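Local coordinates for protein peptidase S8 and S53, subtilisin, kexin, sedolisin (Mycobacterium smegmatis, PDB 4KG7) that is a subtilisin-like serine protease, the mycosin MycP3 of the ESX-3 type VII secretion system, and probably cleaves peptide bonds with a catalytic triad, at residues 51-56 with 284-289; 79-84 with 119-124; 89-94 with 162-167; 172-177 with 331-336. One frame throughout, in Å; residues are numbered along the deposited sequence. Where two conformers were deposited one is given.

From the N terminus, residues 51-56 come first and meet residues 284-289, so interaction 1 closes the longest loop and holds helix 48-53 to edge strand 281-286 of the parallel sheet. Interactions 2 and 3 both fall within that loop. Interaction 2 (79-84 with 119-124) pins the loop before strand 85-90 to the loop before strand 129-134. Interaction 3 (89-94 with 162-167) crosses it along the chain and packs the residue after the other edge strand, 85-90, on helix 150-170. Interaction 4 (172-177 with 331-336) starts just after that helix, crosses interaction 1, and joins strand 175-178 to helix 318-335. Val124 and Leu331 touch between interactions 2 and 4.

Interaction 1 (51-56 with 284-289); sequences LALNLS and AAPGEN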
loop_
_atom_site.group_PDB
_atom_site.type_symbol
_atom_site.label_atom_id
_atom_site.label_comp_id
_atom_site.label_asym_id
_atom_site.label_seq_id
_atom_site.Cartn_x
_atom_site.Cartn_y
_atom_site.Cartn_z
ATOM N N LEU A 51 -16.783 1.202 -10.015
ATOM C CA LEU A 51 -17.593 2.205 -10.704
ATOM C C LEU A 51 -17.178 3.624 -10.292
ATOM O O LEU A 51 -17.088 4.546 -11.145
ATOM C CB LEU A 51 -19.089 1.951 -10.470
ATOM C CG LEU A 51 -19.606 0.588 -10.961
ATOM C CD1 LEU A 51 -21.033 0.380 -10.490
ATOM C CD2 LEU A 51 -19.537 0.437 -12.464
ATOM N N ALA A 52 -16.834 3.785 -9.015
ATOM C CA ALA A 52 -16.315 5.060 -8.518
ATOM C C ALA A 52 -15.052 5.521 -9.274
ATOM O O ALA A 52 -14.817 6.720 -9.459
ATOM C CB ALA A 52 -16.007 4.925 -7.042
ATOM N N LEU A 53 -14.237 4.555 -9.678
ATOM C CA LEU A 53 -12.972 4.819 -10.353
ATOM C C LEU A 53 -13.091 4.863 -11.869
ATOM O O LEU A 53 -12.119 5.191 -12.549
ATOM C CB LEU A 53 -11.974 3.728 -9.975
ATOM C CG LEU A 53 -11.524 3.758 -8.502
ATOM C CD1 LEU A 53 -10.843 2.429 -8.190
ATOM C CD2 LEU A 53 -10.619 4.948 -8.242
ATOM N N ASN A 54 -14.260 4.498 -12.393
ATOM C CA ASN A 54 -14.461 4.332 -13.841
ATOM C C ASN A 54 -13.316 3.562 -14.489
ATOM O O ASN A 54 -12.683 4.034 -15.442
ATOM C CB ASN A 54 -14.691 5.683 -14.535
ATOM C CG ASN A 54 -15.108 5.539 -16.002
ATOM O OD1 ASN A 54 -15.515 4.475 -16.449
ATOM N ND2 ASN A 54 -15.029 6.626 -16.738
ATOM N N LEU A 55 -13.063 2.357 -13.983
ATOM C CA LEU A 55 -12.020 1.534 -14.587
ATOM C C LEU A 55 -12.344 1.142 -16.021
ATOM O O LEU A 55 -11.441 1.019 -16.813
ATOM C CB LEU A 55 -11.727 0.279 -13.774
ATOM C CG LEU A 55 -11.255 0.491 -12.322
ATOM C CD1 LEU A 55 -10.981 -0.840 -11.628
ATOM C CD2 LEU A 55 -10.066 1.425 -12.265
ATOM N N SER A 56 -13.624 0.950 -16.363
ATOM C CA SER A 56 -14.001 0.726 -17.774
ATOM C C SER A 56 -13.465 1.793 -18.713
ATOM O O SER A 56 -12.878 1.507 -19.754
ATOM C CB SER A 56 -15.522 0.666 -17.895
ATOM O OG SER A 56 -15.955 -0.481 -17.278
ATOM N N ALA A 284 -6.389 9.763 -2.305
ATOM C CA ALA A 284 -7.224 8.724 -1.715
ATOM C C ALA A 284 -7.769 7.795 -2.752
ATOM O O ALA A 284 -7.719 8.080 -3.945
ATOM C CB ALA A 284 -8.348 9.333 -0.917
ATOM N N ALA A 285 -8.299 6.667 -2.294
ATOM C CA ALA A 285 -9.014 5.743 -3.200
ATOM C C ALA A 285 -9.995 4.886 -2.375
ATOM O O ALA A 285 -9.969 4.914 -1.155
ATOM C CB ALA A 285 -8.013 4.881 -3.979
ATOM N N PRO A 286 -10.875 4.151 -3.042
ATOM C CA PRO A 286 -11.837 3.356 -2.260
ATOM C C PRO A 286 -11.189 2.386 -1.285
ATOM O O PRO A 286 -10.254 1.672 -1.659
ATOM C CB PRO A 286 -12.643 2.632 -3.340
ATOM C CG PRO A 286 -12.564 3.600 -4.500
ATOM C CD PRO A 286 -11.126 4.014 -4.477
ATOM N N GLY A 287 -11.704 2.375 -0.058
ATOM C CA GLY A 287 -11.183 1.511 1.003
ATOM C C GLY A 287 -12.219 0.716 1.789
ATOM O O GLY A 287 -11.880 0.103 2.793
ATOM N N GLU A 288 -13.445 0.608 1.282
ATOM C CA GLU A 288 -14.550 -0.046 2.006
ATOM C C GLU A 288 -15.195 -1.139 1.170
ATOM O O GLU A 288 -15.336 -1.011 -0.030
ATOM C CB GLU A 288 -15.607 0.975 2.423
ATOM C CG GLU A 288 -15.072 2.055 3.324
ATOM C CD GLU A 288 -16.110 3.044 3.768
ATOM O OE1 GLU A 288 -17.347 2.742 3.749
ATOM O OE2 GLU A 288 -15.682 4.167 4.143
ATOM N N ASN A 289 -15.654 -2.204 1.831
ATOM C CA ASN A 289 -16.381 -3.302 1.154
ATOM C C ASN A 289 -15.600 -3.847 -0.037
ATOM O O ASN A 289 -16.148 -4.082 -1.122
ATOM C CB ASN A 289 -17.762 -2.851 0.709
ATOM C CG ASN A 289 -18.586 -2.300 1.858
ATOM O OD1 ASN A 289 -18.820 -3.002 2.831
ATOM N ND2 ASN A 289 -18.925 -1.004 1.795
#
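Ala52 CA lies 7.9 Å from Pro286 CA, and Leu53 CA lies 8.2 Å from Ala285 CA, so side chains bridge the gap between helix 48-53 and strand 281-286. Pro286 is the point of contact on the strand side. The branched end of Leu53 comes up against the CD-CG edge of the Pro286 ring. Both methyls of Leu53 meet the same ring carbon: CD2 lies 3.9 Å and CD1 4.0 Å from Pro286 CD. The branch carbon Leu53 CG is 4.1 Å from Pro286 CG, so the fork fits against the ring. Leu53 has CG anti to its carbonyl carbon (chi1 -68°), which directs the fork to the strand. Ala52 adds a looser touch, its CB 4.5 Å from Pro286 CG. Asn54 is the first residue to leave helical angles; it has positive phi and closes a Schellman motif. Asn54 also caps the next helix through OD1, which accepts from Gly57 N. Tyr324 of helix 318-335 packs on both Leu53 and Pro286. In the subtilisin fold this strand is an edge of the central parallel sheet, and the N-terminal helix lies beside its end. Beside the contact, Asn49 ND2 of that helix donates to Glu288 O. Between the two segments the contact is apolar. It therefore depends on shape and burial, and the rigid proline ring offers the leucine a fixed surface.

Interaction 2 (79-84 with 119-124); sequences GPRLPN and DGFSGV
Two loops of the subtilisin fold meet here through a salt bridge, one leading into strand 85-90 and the other into strand 129-134. Arg81 sits in a type I turn from Gly79 to Leu82, and Asp119 begins an Asx turn. The guanidinium grips the carboxylate end-on with two nitrogens. Arg81 NH1 bonds to Asp119 OD2 at 2.7 Å, and Arg81 NH2 bonds to Asp119 OD1 at 2.9 Å. Both bonds are close to straight, at 165° and 163°. Each oxygen uses its syn lone pair, and the two flat groups are only 21° from coplanar. The arginine chain bends at chi2 and chi3, and this turns its end to the carboxylate. Asp119 OD1 takes a second bond at 2.9 Å from the backbone N of Phe121, met on the anti side and out of the carboxylate plane. This bond closes the Asx turn and fixes the carboxylate for Arg81. Arg81 NH2 also lies in plane at the edge of the Phe121 ring, 3.7 Å from its CD2. Gln115 O accepts from Arg81 NE, and Leu301 packs on Arg81, Asp119 and Phe121. Two parallel bonds plus the turn bond leave the ion pair little room to rotate. Since Arg81 is buried, the paired carboxylate would be expected to offset its charge and to favour an ionised Asp119.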
loop_
_atom_site.group_PDB
_atom_site.type_symbol
_atom_site.label_atom_id
_atom_site.label_comp_id
_atom_site.label_asym_id
_atom_site.label_seq_id
_atom_site.Cartn_x
_atom_site.Cartn_y
_atom_site.Cartn_z
ATOM N N GLY A 79 -2.710 -17.926 -8.234
ATOM C CA GLY A 79 -3.842 -18.746 -8.589
ATOM C C GLY A 79 -4.365 -18.330 -9.935
ATOM O O GLY A 79 -3.738 -17.551 -10.617
ATOM N N PRO A 80 -5.533 -18.849 -10.333
ATOM C CA PRO A 80 -6.036 -18.507 -11.669
ATOM C C PRO A 80 -6.268 -17.029 -11.938
ATOM O O PRO A 80 -6.202 -16.588 -13.096
ATOM C CB PRO A 80 -7.353 -19.275 -11.767
ATOM C CG PRO A 80 -7.278 -20.318 -10.728
ATOM C CD PRO A 80 -6.344 -19.875 -9.658
ATOM N N ARG A 81 -6.533 -16.249 -10.897
ATOM C CA ARG A 81 -6.739 -14.813 -11.085
ATOM C C ARG A 81 -5.452 -14.019 -10.876
ATOM O O ARG A 81 -5.421 -12.811 -11.128
ATOM C CB ARG A 81 -7.831 -14.322 -10.148
ATOM C CG ARG A 81 -9.139 -15.084 -10.282
ATOM C CD ARG A 81 -9.765 -14.999 -11.661
ATOM N NE ARG A 81 -10.430 -13.732 -11.951
ATOM C CZ ARG A 81 -11.705 -13.444 -11.688
ATOM N NH1 ARG A 81 -12.504 -14.334 -11.111
ATOM N NH2 ARG A 81 -12.179 -12.250 -12.003
ATOM N N LEU A 82 -4.393 -14.703 -10.422
ATOM C CA LEU A 82 -3.065 -14.114 -10.263
ATOM C C LEU A 82 -1.990 -15.052 -10.810
ATOM O O LEU A 82 -1.188 -15.599 -10.062
ATOM C CB LEU A 82 -2.782 -13.790 -8.803
ATOM C CG LEU A 82 -3.556 -12.618 -8.237
ATOM C CD1 LEU A 82 -3.558 -12.687 -6.714
ATOM C CD2 LEU A 82 -3.035 -11.279 -8.784
ATOM N N PRO A 83 -1.979 -15.232 -12.134
ATOM C CA PRO A 83 -0.954 -15.982 -12.836
ATOM C C PRO A 83 0.242 -15.072 -13.174
ATOM O O PRO A 83 1.223 -15.515 -13.802
ATOM C CB PRO A 83 -1.683 -16.370 -14.119
ATOM C CG PRO A 83 -2.542 -15.183 -14.414
ATOM C CD PRO A 83 -2.985 -14.678 -13.056
ATOM N N ASN A 84 0.153 -13.789 -12.822
ATOM C CA ASN A 84 1.124 -12.799 -13.267
ATOM C C ASN A 84 2.011 -12.331 -12.113
ATOM O O ASN A 84 2.347 -11.127 -12.035
ATOM C CB ASN A 84 0.408 -11.597 -13.927
ATOM C CG ASN A 84 -0.655 -10.957 -13.034
ATOM O OD1 ASN A 84 -1.312 -11.630 -12.240
ATOM N ND2 ASN A 84 -0.858 -9.650 -13.212
ATOM N N ASP A 119 -16.976 -13.187 -14.085
ATOM C CA ASP A 119 -17.644 -12.402 -13.065
ATOM C C ASP A 119 -17.278 -10.940 -13.307
ATOM O O ASP A 119 -16.676 -10.623 -14.336
ATOM C CB ASP A 119 -17.202 -12.851 -11.683
ATOM C CG ASP A 119 -15.694 -12.855 -11.532
ATOM O OD1 ASP A 119 -15.040 -11.852 -11.925
ATOM O OD2 ASP A 119 -15.162 -13.849 -10.999
ATOM N N GLY A 120 -17.662 -10.056 -12.384
ATOM C CA GLY A 120 -17.472 -8.609 -12.539
ATOM C C GLY A 120 -16.178 -8.074 -11.983
ATOM O O GLY A 120 -16.007 -6.867 -11.942
ATOM N N PHE A 121 -15.262 -8.954 -11.584
ATOM C CA PHE A 121 -14.021 -8.479 -10.935
ATOM C C PHE A 121 -12.849 -8.369 -11.903
ATOM O O PHE A 121 -12.631 -9.239 -12.723
ATOM C CB PHE A 121 -13.597 -9.389 -9.784
ATOM C CG PHE A 121 -12.268 -8.986 -9.199
ATOM C CD1 PHE A 121 -12.203 -7.926 -8.312
ATOM C CD2 PHE A 121 -11.081 -9.592 -9.600
ATOM C CE1 PHE A 121 -11.001 -7.497 -7.833
ATOM C CE2 PHE A 121 -9.864 -9.171 -9.095
ATOM C CZ PHE A 121 -9.829 -8.111 -8.223
ATOM N N SER A 122 -12.079 -7.288 -11.769
ATOM C CA SER A 122 -10.796 -7.157 -12.444
ATOM C C SER A 122 -9.857 -6.322 -11.599
ATOM O O SER A 122 -10.291 -5.391 -10.912
ATOM C CB SER A 122 -10.931 -6.460 -13.795
ATOM O OG SER A 122 -9.680 -6.346 -14.454
ATOM N N GLY A 123 -8.568 -6.619 -11.709
ATOM C CA GLY A 123 -7.563 -5.683 -11.251
ATOM C C GLY A 123 -7.588 -4.392 -12.042
ATOM O O GLY A 123 -8.129 -4.335 -13.162
ATOM N N VAL A 124 -6.996 -3.339 -11.483
ATOM C CA VAL A 124 -6.892 -2.052 -12.184
ATOM C C VAL A 124 -6.043 -2.171 -13.458
ATOM O O VAL A 124 -6.334 -1.561 -14.498
ATOM C CB VAL A 124 -6.283 -0.974 -11.256
ATOM C CG1 VAL A 124 -6.049 0.337 -11.997
ATOM C CG2 VAL A 124 -7.180 -0.743 -10.061
#

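Interaction 3 (89-94 with 162-167); sequences GDYIES and ARAVVR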
loop_
_atom_site.group_PDB
_atom_site.type_symbol
_atom_site.label_atom_id
_atom_site.label_comp_id
_atom_site.label_asym_id
_atom_site.label_seq_id
_atom_site.Cartn_x
_atom_site.Cartn_y
_atom_site.Cartn_z
ATOM N N GLY A 89 10.911 -12.831 -2.887
ATOM C CA GLY A 89 11.574 -13.241 -1.669
ATOM C C GLY A 89 10.796 -12.963 -0.394
ATOM O O GLY A 89 9.636 -12.562 -0.425
ATOM N N ASP A 90 11.482 -13.174 0.742
ATOM C CA ASP A 90 10.818 -13.315 2.034
ATOM C C ASP A 90 11.735 -12.746 3.132
ATOM O O ASP A 90 12.936 -13.048 3.180
ATOM C CB ASP A 90 10.549 -14.815 2.238
ATOM C CG ASP A 90 9.611 -15.134 3.394
ATOM O OD1 ASP A 90 9.196 -14.240 4.143
ATOM O OD2 ASP A 90 9.302 -16.339 3.565
ATOM N N TYR A 91 11.146 -11.947 4.015
ATOM C CA TYR A 91 11.831 -11.349 5.171
ATOM C C TYR A 91 11.321 -11.982 6.474
ATOM O O TYR A 91 11.712 -11.536 7.543
ATOM C CB TYR A 91 11.613 -9.822 5.207
ATOM C CG TYR A 91 12.422 -9.168 4.125
ATOM C CD1 TYR A 91 11.954 -9.130 2.805
ATOM C CD2 TYR A 91 13.674 -8.668 4.384
ATOM C CE1 TYR A 91 12.719 -8.561 1.788
ATOM C CE2 TYR A 91 14.441 -8.104 3.381
ATOM C CZ TYR A 91 13.956 -8.052 2.086
ATOM O OH TYR A 91 14.723 -7.519 1.067
ATOM N N ILE A 92 10.514 -13.041 6.366
ATOM C CA ILE A 92 9.913 -13.729 7.536
ATOM C C ILE A 92 10.464 -15.152 7.629
ATOM O O ILE A 92 11.162 -15.486 8.584
ATOM C CB ILE A 92 8.377 -13.718 7.476
ATOM C CG1 ILE A 92 7.834 -12.276 7.546
ATOM C CG2 ILE A 92 7.812 -14.523 8.624
ATOM C CD1 ILE A 92 8.017 -11.558 8.866
ATOM N N GLU A 93 10.181 -15.959 6.611
ATOM C CA GLU A 93 10.802 -17.264 6.445
ATOM C C GLU A 93 11.763 -17.188 5.257
ATOM O O GLU A 93 12.277 -16.109 4.946
ATOM C CB GLU A 93 9.740 -18.353 6.258
ATOM C CG GLU A 93 8.709 -18.450 7.380
ATOM C CD GLU A 93 7.705 -19.551 7.146
ATOM O OE1 GLU A 93 6.933 -19.464 6.169
ATOM O OE2 GLU A 93 7.672 -20.520 7.952
ATOM N N SER A 94 11.968 -18.315 4.570
ATOM C CA SER A 94 12.894 -18.377 3.434
ATOM C C SER A 94 12.172 -18.789 2.159
ATOM O O SER A 94 12.768 -19.409 1.250
ATOM C CB SER A 94 14.050 -19.344 3.737
ATOM O OG SER A 94 13.576 -20.638 4.065
ATOM N N ALA A 162 13.135 -1.319 4.638
ATOM C CA ALA A 162 14.143 -0.575 3.875
ATOM C C ALA A 162 14.845 -1.501 2.892
ATOM O O ALA A 162 15.090 -1.127 1.736
ATOM C CB ALA A 162 15.151 0.041 4.802
ATOM N N ARG A 163 15.206 -2.700 3.351
ATOM C CA ARG A 163 15.834 -3.649 2.447
ATOM C C ARG A 163 14.885 -4.037 1.317
ATOM O O ARG A 163 15.296 -4.171 0.154
ATOM C CB ARG A 163 16.312 -4.881 3.206
ATOM C CG ARG A 163 17.502 -4.580 4.105
ATOM C CD ARG A 163 18.114 -5.877 4.624
ATOM N NE ARG A 163 17.381 -6.456 5.742
ATOM C CZ ARG A 163 17.088 -7.744 5.928
ATOM N NH1 ARG A 163 17.310 -8.680 5.016
ATOM N NH2 ARG A 163 16.510 -8.098 7.060
ATOM N N ALA A 164 13.622 -4.268 1.660
ATOM C CA ALA A 164 12.641 -4.704 0.654
ATOM C C ALA A 164 12.420 -3.656 -0.417
ATOM O O ALA A 164 12.178 -3.986 -1.574
ATOM C CB ALA A 164 11.327 -5.055 1.326
ATOM N N VAL A 165 12.467 -2.401 -0.023
ATOM C CA VAL A 165 12.298 -1.299 -0.963
ATOM C C VAL A 165 13.444 -1.262 -1.966
ATOM O O VAL A 165 13.222 -1.131 -3.152
ATOM C CB VAL A 165 12.127 0.046 -0.210
ATOM C CG1 VAL A 165 12.386 1.252 -1.105
ATOM C CG2 VAL A 165 10.764 0.124 0.473
ATOM N N VAL A 166 14.673 -1.382 -1.471
ATOM C CA VAL A 166 15.832 -1.472 -2.336
ATOM C C VAL A 166 15.720 -2.686 -3.247
ATOM O O VAL A 166 15.997 -2.593 -4.438
ATOM C CB VAL A 166 17.112 -1.532 -1.515
ATOM C CG1 VAL A 166 18.285 -1.869 -2.426
ATOM C CG2 VAL A 166 17.298 -0.205 -0.806
ATOM N N ARG A 167 15.342 -3.835 -2.689
ATOM C CA ARG A 167 15.200 -5.055 -3.499
ATOM C C ARG A 167 14.167 -4.878 -4.617
ATOM O O ARG A 167 14.436 -5.208 -5.758
ATOM C CB ARG A 167 14.820 -6.215 -2.585
ATOM C CG ARG A 167 14.810 -7.572 -3.242
ATOM C CD ARG A 167 14.385 -8.623 -2.228
ATOM N NE ARG A 167 14.596 -9.975 -2.764
ATOM C CZ ARG A 167 15.780 -10.602 -2.861
ATOM N NH1 ARG A 167 16.888 -10.058 -2.357
ATOM N NH2 ARG A 167 15.848 -11.841 -3.377
#
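Tyr91 reaches across to helix 150-170 and lies between the side chains of Arg163 and Arg167, with Ala164 against CE1 and CZ. One ring edge meets the Arg163 guanidinium: Tyr91 CE2 is 3.4 Å from Arg163 NH1 and sits over one guanidinium face, toward its rim. The two planes are 64° apart, so this is an edge on a face and not a stack. Tyr91 CE1 lies 3.8 Å from Ala164 CB, which approaches the ring obliquely. At the end of the ring, Tyr91 OH lies 3.5 Å from Arg167 CD. The Arg167 chain is extended from CG to NE, with CG anti to the backbone N (chi1 -172°), and this carries it past the hydroxyl. The helix packs on the parallel sheet of the subtilisin fold, and Tyr91 follows edge strand 85-90. Ile133 of the neighbouring strand touches both Tyr91 and Ala164. An N-terminal segment supplies acceptors: Thr19 O takes bonds from Tyr91 OH and Arg163 NH1. Glu159 forms a salt bridge with Arg163 NH2, and Gly88 O accepts from Arg167 NE. On the strand side, Asp90 OD1 takes Ile92 N at 2.8 Å, closing an Asx turn with Tyr91 at its middle.

Interaction 4 (172-177 with 331-336); sequences GARVIN and LVRSKF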
loop_
_atom_site.group_PDB
_atom_site.type_symbol
_atom_site.label_atom_id
_atom_site.label_comp_id
_atom_site.label_asym_id
_atom_site.label_seq_id
_atom_site.Cartn_x
_atom_site.Cartn_y
_atom_site.Cartn_z
ATOM N N GLY A 172 13.566 -3.925 -10.735
ATOM C CA GLY A 172 12.986 -3.232 -11.872
ATOM C C GLY A 172 11.564 -2.726 -11.670
ATOM O O GLY A 172 10.911 -2.302 -12.632
ATOM N N ALA A 173 11.067 -2.763 -10.447
ATOM C CA ALA A 173 9.755 -2.225 -10.168
ATOM C C ALA A 173 9.643 -0.766 -10.539
ATOM O O ALA A 173 10.468 0.043 -10.107
ATOM C CB ALA A 173 9.404 -2.387 -8.699
ATOM N N ARG A 174 8.598 -0.463 -11.313
ATOM C CA ARG A 174 8.196 0.879 -11.707
ATOM C C ARG A 174 7.270 1.538 -10.688
ATOM O O ARG A 174 7.178 2.768 -10.612
ATOM C CB ARG A 174 7.453 0.779 -13.045
ATOM C CG ARG A 174 8.311 0.300 -14.193
ATOM C CD ARG A 174 9.031 1.480 -14.813
ATOM N NE ARG A 174 8.173 2.133 -15.797
ATOM C CZ ARG A 174 8.402 3.307 -16.385
ATOM N NH1 ARG A 174 9.453 4.040 -16.068
ATOM N NH2 ARG A 174 7.532 3.760 -17.288
ATOM N N VAL A 175 6.535 0.713 -9.955
ATOM C CA VAL A 175 5.628 1.146 -8.897
ATOM C C VAL A 175 5.908 0.197 -7.757
ATOM O O VAL A 175 6.064 -1.010 -7.995
ATOM C CB VAL A 175 4.135 1.045 -9.333
ATOM C CG1 VAL A 175 3.209 1.497 -8.222
ATOM C CG2 VAL A 175 3.886 1.853 -10.607
ATOM N N ILE A 176 6.007 0.722 -6.529
ATOM C CA ILE A 176 6.257 -0.096 -5.351
ATOM C C ILE A 176 5.109 0.198 -4.378
ATOM O O ILE A 176 4.939 1.340 -3.922
ATOM C CB ILE A 176 7.609 0.271 -4.714
ATOM C CG1 ILE A 176 8.751 -0.117 -5.647
ATOM C CG2 ILE A 176 7.772 -0.448 -3.375
ATOM C CD1 ILE A 176 10.131 0.381 -5.228
ATOM N N ASN A 177 4.332 -0.829 -4.065
ATOM C CA ASN A 177 3.148 -0.735 -3.230
ATOM C C ASN A 177 3.426 -1.222 -1.813
ATOM O O ASN A 177 3.882 -2.361 -1.624
ATOM C CB ASN A 177 2.005 -1.548 -3.841
ATOM C CG ASN A 177 0.712 -1.354 -3.086
ATOM O OD1 ASN A 177 -0.058 -0.440 -3.353
ATOM N ND2 ASN A 177 0.483 -2.188 -2.105
ATOM N N LEU A 331 -1.196 2.080 -14.749
ATOM C CA LEU A 331 -1.882 2.514 -15.982
ATOM C C LEU A 331 -1.183 3.736 -16.573
ATOM O O LEU A 331 -0.936 3.826 -17.788
ATOM C CB LEU A 331 -3.351 2.837 -15.724
ATOM C CG LEU A 331 -4.231 1.665 -15.306
ATOM C CD1 LEU A 331 -5.704 2.100 -15.304
ATOM C CD2 LEU A 331 -4.009 0.397 -16.120
ATOM N N VAL A 332 -0.910 4.705 -15.715
ATOM C CA VAL A 332 -0.344 5.988 -16.149
ATOM C C VAL A 332 1.063 5.774 -16.708
ATOM O O VAL A 332 1.414 6.333 -17.736
ATOM C CB VAL A 332 -0.356 7.023 -14.998
ATOM C CG1 VAL A 332 0.481 8.246 -15.344
ATOM C CG2 VAL A 332 -1.794 7.440 -14.696
ATOM N N ARG A 333 1.884 4.971 -16.021
ATOM C CA ARG A 333 3.245 4.738 -16.519
ATOM C C ARG A 333 3.284 3.952 -17.809
ATOM O O ARG A 333 4.204 4.157 -18.610
ATOM C CB ARG A 333 4.125 4.067 -15.464
ATOM C CG ARG A 333 4.188 4.815 -14.149
ATOM C CD ARG A 333 5.508 4.576 -13.459
ATOM N NE ARG A 333 6.544 5.442 -14.009
ATOM C CZ ARG A 333 7.732 5.623 -13.439
ATOM N NH1 ARG A 333 8.089 4.907 -12.386
ATOM N NH2 ARG A 333 8.586 6.478 -13.957
ATOM N N SER A 334 2.303 3.083 -18.047
ATOM C CA SER A 334 2.223 2.369 -19.307
ATOM C C SER A 334 1.848 3.313 -20.446
ATOM O O SER A 334 2.430 3.244 -21.517
ATOM C CB SER A 334 1.209 1.231 -19.216
ATOM O OG SER A 334 1.079 0.525 -20.430
ATOM N N LYS A 335 0.877 4.179 -20.218
ATOM C CA LYS A 335 0.432 5.108 -21.257
ATOM C C LYS A 335 1.472 6.174 -21.544
ATOM O O LYS A 335 1.671 6.564 -22.715
ATOM C CB LYS A 335 -0.897 5.765 -20.903
ATOM C CG LYS A 335 -1.295 6.743 -21.991
ATOM C CD LYS A 335 -2.741 7.142 -22.002
ATOM C CE LYS A 335 -2.968 8.109 -23.143
ATOM N NZ LYS A 335 -4.270 8.809 -23.044
ATOM N N PHE A 336 2.146 6.624 -20.484
ATOM C CA PHE A 336 3.138 7.690 -20.597
ATOM C C PHE A 336 4.467 7.181 -20.038
ATOM O O PHE A 336 4.886 7.555 -18.944
ATOM C CB PHE A 336 2.682 8.917 -19.826
ATOM C CG PHE A 336 1.358 9.464 -20.255
ATOM C CD1 PHE A 336 1.225 10.155 -21.437
ATOM C CD2 PHE A 336 0.255 9.328 -19.441
ATOM C CE1 PHE A 336 -0.018 10.653 -21.825
ATOM C CE2 PHE A 336 -0.966 9.848 -19.802
ATOM C CZ PHE A 336 -1.103 10.515 -20.985
#
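The guanidinium groups of Arg174 and Arg333 lie flat on each other, centres 3.8 Å apart and planes 19° from parallel. Arg333 NE sits over the centre of the Arg174 group. Arg174 NH1 lies nearer the rim of the Arg333 group, 3.3 Å from Arg333 NH2. At the edge of the Arg333 group, and in its plane, is the backbone oxygen of Arg174. Arg333 NH1 donates to this Arg174 O at 2.9 Å, with an N-H...O angle of 146°. The bond uses a lone pair in the carbonyl plane. Arg174 therefore meets Arg333 twice, through its side chain on a face and through its carbonyl at an edge. Both chains bend to allow this, Arg174 at chi2 and chi3 and Arg333 at chi3 (81°). The contact joins the residue just before strand 175-178, in the middle of the parallel sheet, and Val175 at the strand's start, to the last turns of helix 318-335. This helix carries the predicted catalytic Ser319 at its other end, as in subtilisins. Val175 CG2 lies against the arginine stem, 4.3 Å from Arg333 CD. The two like charges are close, and nearby acceptors probably ease their repulsion. Asp207 forms a salt bridge with Arg333 NH2, which also donates to Leu339 O. Gln67 OE1 accepts from Arg174 NE, and Pro337 O, just past the helix, accepts from Arg174 NH2.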